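Local coordinates for protein killer cell lectin-like receptor 3 (Mus musculus, PDB 3C8J) that acts on natural killer cells as a disulfide-linked homodimeric receptor of the C-type lectin family that recognises class I MHC molecules, at residues Y92-N97 with G134-G139. The protein carries 4 engineered substitutions. Numbering follows the deposited sequence.
Sequences YYFIMN and GNYWIG. Engineered in segment 134-139: Gly134 (natural residue Glu).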
ATOM      1  N   TYR A  92      -2.668   6.510  -3.968  1.00 54.49           N
ATOM      2  CA  TYR A  92      -3.560   6.827  -5.057  1.00 54.45           C
ATOM      3  C   TYR A  92      -4.932   7.274  -4.556  1.00 54.37           C
ATOM      4  O   TYR A  92      -5.368   6.886  -3.466  1.00 54.47           O
ATOM      5  CB  TYR A  92      -3.770   5.585  -5.947  1.00 54.85           C
ATOM      6  CG  TYR A  92      -2.520   4.867  -6.363  1.00 54.79           C
ATOM      7  CD1 TYR A  92      -1.965   3.897  -5.562  1.00 54.80           C
ATOM      8  CD2 TYR A  92      -1.889   5.164  -7.585  1.00 57.25           C
ATOM      9  CE1 TYR A  92      -0.799   3.221  -5.950  1.00 55.66           C
ATOM     10  CE2 TYR A  92      -0.725   4.492  -7.992  1.00 55.98           C
ATOM     11  CZ  TYR A  92      -0.191   3.528  -7.161  1.00 55.66           C
ATOM     12  OH  TYR A  92       0.953   2.875  -7.531  1.00 54.76           O
ATOM     13  N   TYR A  93      -5.605   8.058  -5.391  1.00 54.06           N
ATOM     14  CA  TYR A  93      -7.013   8.390  -5.264  1.00 54.16           C
ATOM     15  C   TYR A  93      -7.729   7.747  -6.437  1.00 54.03           C
ATOM     16  O   TYR A  93      -7.354   7.961  -7.607  1.00 54.30           O
ATOM     17  CB  TYR A  93      -7.242   9.906  -5.382  1.00 54.16           C
ATOM     18  CG  TYR A  93      -7.170  10.689  -4.102  1.00 54.75           C
ATOM     19  CD1 TYR A  93      -6.104  11.536  -3.860  1.00 55.64           C
ATOM     20  CD2 TYR A  93      -8.172  10.607  -3.146  1.00 55.66           C
ATOM     21  CE1 TYR A  93      -6.021  12.262  -2.702  1.00 54.93           C
ATOM     22  CE2 TYR A  93      -8.088  11.338  -1.959  1.00 55.19           C
ATOM     23  CZ  TYR A  93      -7.005  12.160  -1.756  1.00 54.50           C
ATOM     24  OH  TYR A  93      -6.882  12.904  -0.614  1.00 55.23           O
ATOM     25  N   PHE A  94      -8.766   6.979  -6.160  1.00 53.72           N
ATOM     26  CA  PHE A  94      -9.572   6.489  -7.261  1.00 53.41           C
ATOM     27  C   PHE A  94     -10.845   7.290  -7.190  1.00 54.40           C
ATOM     28  O   PHE A  94     -11.616   7.154  -6.241  1.00 54.89           O
ATOM     29  CB  PHE A  94      -9.814   4.983  -7.161  1.00 52.56           C
ATOM     30  CG  PHE A  94      -8.545   4.169  -7.079  1.00 50.49           C
ATOM     31  CD1 PHE A  94      -7.893   4.011  -5.886  1.00 48.05           C
ATOM     32  CD2 PHE A  94      -8.008   3.563  -8.207  1.00 49.98           C
ATOM     33  CE1 PHE A  94      -6.719   3.267  -5.804  1.00 48.20           C
ATOM     34  CE2 PHE A  94      -6.832   2.804  -8.131  1.00 46.71           C
ATOM     35  CZ  PHE A  94      -6.194   2.672  -6.935  1.00 48.25           C
ATOM     36  N   ILE A  95     -11.023   8.178  -8.164  1.00 55.03           N
ATOM     37  CA  ILE A  95     -12.188   9.040  -8.211  1.00 55.61           C
ATOM     38  C   ILE A  95     -13.265   8.366  -9.055  1.00 56.40           C
ATOM     39  O   ILE A  95     -13.114   8.185 -10.272  1.00 56.87           O
ATOM     40  CB  ILE A  95     -11.832  10.446  -8.732  1.00 55.53           C
ATOM     41  CG1 ILE A  95     -10.661  10.996  -7.922  1.00 55.12           C
ATOM     42  CG2 ILE A  95     -13.045  11.379  -8.642  1.00 55.04           C
ATOM     43  CD1 ILE A  95     -10.422  12.450  -8.092  1.00 56.32           C
ATOM     44  N   MET A  96     -14.348   8.002  -8.375  1.00 57.04           N
ATOM     45  CA  MET A  96     -15.382   7.119  -8.900  1.00 57.50           C
ATOM     46  C   MET A  96     -16.613   7.850  -9.456  1.00 57.79           C
ATOM     47  O   MET A  96     -17.745   7.390  -9.298  1.00 57.61           O
ATOM     48  CB  MET A  96     -15.762   6.119  -7.800  1.00 57.42           C
ATOM     49  CG  MET A  96     -14.587   5.247  -7.345  1.00 57.86           C
ATOM     50  SD  MET A  96     -13.770   4.228  -8.613  1.00 60.64           S
ATOM     51  CE  MET A  96     -14.810   2.756  -8.711  1.00 58.86           C
ATOM     52  N   ASN A  97     -16.371   9.012 -10.078  1.00 58.74           N
ATOM     53  CA  ASN A  97     -17.335   9.721 -10.940  1.00 59.14           C
ATOM     54  C   ASN A  97     -16.749   9.756 -12.322  1.00 59.13           C
ATOM     55  O   ASN A  97     -15.538   9.912 -12.466  1.00 59.51           O
ATOM     56  CB  ASN A  97     -17.522  11.190 -10.549  1.00 59.46           C
ATOM     57  CG  ASN A  97     -17.725  11.384  -9.087  1.00 61.03           C
ATOM     58  OD1 ASN A  97     -16.771  11.315  -8.306  1.00 62.45           O
ATOM     59  ND2 ASN A  97     -18.969  11.658  -8.691  1.00 62.21           N
ATOM     60  N   GLY A 134     -13.898  -1.248 -14.463  1.00 54.33           N
ATOM     61  CA  GLY A 134     -14.284   0.033 -15.031  1.00 54.77           C
ATOM     62  C   GLY A 134     -13.181   0.533 -15.943  1.00 55.42           C
ATOM     63  O   GLY A 134     -12.282  -0.224 -16.316  1.00 55.79           O
ATOM     64  N   ASN A 135     -13.258   1.810 -16.305  1.00 55.55           N
ATOM     65  CA  ASN A 135     -12.256   2.464 -17.118  1.00 55.68           C
ATOM     66  C   ASN A 135     -11.783   3.726 -16.426  1.00 56.10           C
ATOM     67  O   ASN A 135     -12.603   4.561 -16.026  1.00 57.15           O
ATOM     68  CB  ASN A 135     -12.833   2.790 -18.478  1.00 55.41           C
ATOM     69  CG  ASN A 135     -13.295   1.562 -19.202  1.00 55.78           C
ATOM     70  OD1 ASN A 135     -14.400   1.516 -19.725  1.00 56.56           O
ATOM     71  ND2 ASN A 135     -12.458   0.533 -19.213  1.00 56.77           N
ATOM     72  N   TYR A 136     -10.467   3.872 -16.291  1.00 55.18           N
ATOM     73  CA  TYR A 136      -9.895   4.949 -15.499  1.00 54.82           C
ATOM     74  C   TYR A 136      -8.920   5.794 -16.324  1.00 55.15           C
ATOM     75  O   TYR A 136      -7.925   5.282 -16.860  1.00 55.81           O
ATOM     76  CB  TYR A 136      -9.156   4.361 -14.285  1.00 54.17           C
ATOM     77  CG  TYR A 136     -10.026   3.590 -13.338  1.00 53.18           C
ATOM     78  CD1 TYR A 136     -10.456   2.313 -13.657  1.00 53.53           C
ATOM     79  CD2 TYR A 136     -10.389   4.118 -12.110  1.00 52.86           C
ATOM     80  CE1 TYR A 136     -11.260   1.590 -12.806  1.00 53.53           C
ATOM     81  CE2 TYR A 136     -11.182   3.374 -11.226  1.00 53.29           C
ATOM     82  CZ  TYR A 136     -11.610   2.109 -11.597  1.00 52.55           C
ATOM     83  OH  TYR A 136     -12.408   1.368 -10.794  1.00 51.90           O
ATOM     84  N   TRP A 137      -9.194   7.085 -16.436  1.00 54.97           N
ATOM     85  CA  TRP A 137      -8.242   7.987 -17.051  1.00 54.66           C
ATOM     86  C   TRP A 137      -6.939   7.951 -16.248  1.00 54.74           C
ATOM     87  O   TRP A 137      -6.955   7.841 -15.013  1.00 54.41           O
ATOM     88  CB  TRP A 137      -8.799   9.399 -17.083  1.00 54.29           C
ATOM     89  CG  TRP A 137      -9.920   9.605 -18.061  1.00 54.87           C
ATOM     90  CD1 TRP A 137     -11.167  10.070 -17.773  1.00 55.06           C
ATOM     91  CD2 TRP A 137      -9.897   9.386 -19.496  1.00 54.77           C
ATOM     92  NE1 TRP A 137     -11.921  10.161 -18.924  1.00 55.17           N
ATOM     93  CE2 TRP A 137     -11.168   9.750 -19.992  1.00 54.80           C
ATOM     94  CE3 TRP A 137      -8.936   8.915 -20.395  1.00 54.18           C
ATOM     95  CZ2 TRP A 137     -11.505   9.649 -21.347  1.00 54.33           C
ATOM     96  CZ3 TRP A 137      -9.269   8.825 -21.742  1.00 54.75           C
ATOM     97  CH2 TRP A 137     -10.544   9.189 -22.205  1.00 54.34           C
ATOM     98  N   ILE A 138      -5.815   7.994 -16.962  1.00 54.77           N
ATOM     99  CA  ILE A 138      -4.505   8.127 -16.329  1.00 54.63           C
ATOM    100  C   ILE A 138      -3.758   9.270 -17.018  1.00 54.90           C
ATOM    101  O   ILE A 138      -4.203   9.755 -18.059  1.00 54.92           O
ATOM    102  CB  ILE A 138      -3.698   6.804 -16.315  1.00 54.39           C
ATOM    103  CG1 ILE A 138      -3.371   6.329 -17.730  1.00 54.45           C
ATOM    104  CG2 ILE A 138      -4.456   5.729 -15.573  1.00 54.31           C
ATOM    105  CD1 ILE A 138      -2.450   5.108 -17.737  1.00 54.21           C
ATOM    106  N   GLY A 139      -2.650   9.722 -16.427  1.00 55.20           N
ATOM    107  CA  GLY A 139      -1.962  10.926 -16.899  1.00 55.54           C
ATOM    108  C   GLY A 139      -1.072  10.689 -18.106  1.00 56.16           C
ATOM    109  O   GLY A 139       0.120  11.004 -18.079  1.00 56.31           O
TER
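The Met96 side chain is bent twice, at chi2 (-59°) and chi3 (-83°), which brings its sulfur and methyl to the hydroxyl end of Tyr136. The CB of Tyr136 is directed toward strand 90-96, and with chi1 at -62° its CG stands anti to the carbonyl carbon and beside the backbone N, which sets the ring where the sulfur can reach it. The result is a Met-aromatic contact inside a C-type lectin domain, and it illustrates how two strands that both pair with strand 190-197 but not with each other can still meet through their side chains. Strand 190-197 lies between them, pairing antiparallel with strand 90-96 and parallel with strand 136-143. The nearest CA atoms of the two segments, those of Phe94 and Tyr136, are 8.4 Å apart, and what the two segments share directly is side-chain packing. Tyr191 and Ile193 of that middle strand also touch the tyrosine.

The sulfur comes to the ring from its edge, close to the ring plane: SD of Met96 is 5.0 Å from the centroid of the Tyr136 ring. The ring atom nearest the sulfur is CE2 of Tyr136, 3.8 Å from SD of Met96. Phe94, two residues earlier on the same strand, adds a looser apolar touch to the same carbon, with CD2 of Phe94 4.4 Å from CE2 of Tyr136; the tyrosine carbon lies at the edge of the phenylalanine ring. Phe94 is itself stacked on Tyr83 and meets His130, which ties this buried patch to strand 82-88 and helix 121-130.

The phenol also has a polar anchor. Its hydroxyl is hydrogen-bonded to the carbonyl oxygen of Ile132, just beyond that helix, while the terminal methyl of Met96 rests against the phenol oxygen itself, CE of Met96 lying 3.5 Å from OH of Tyr136.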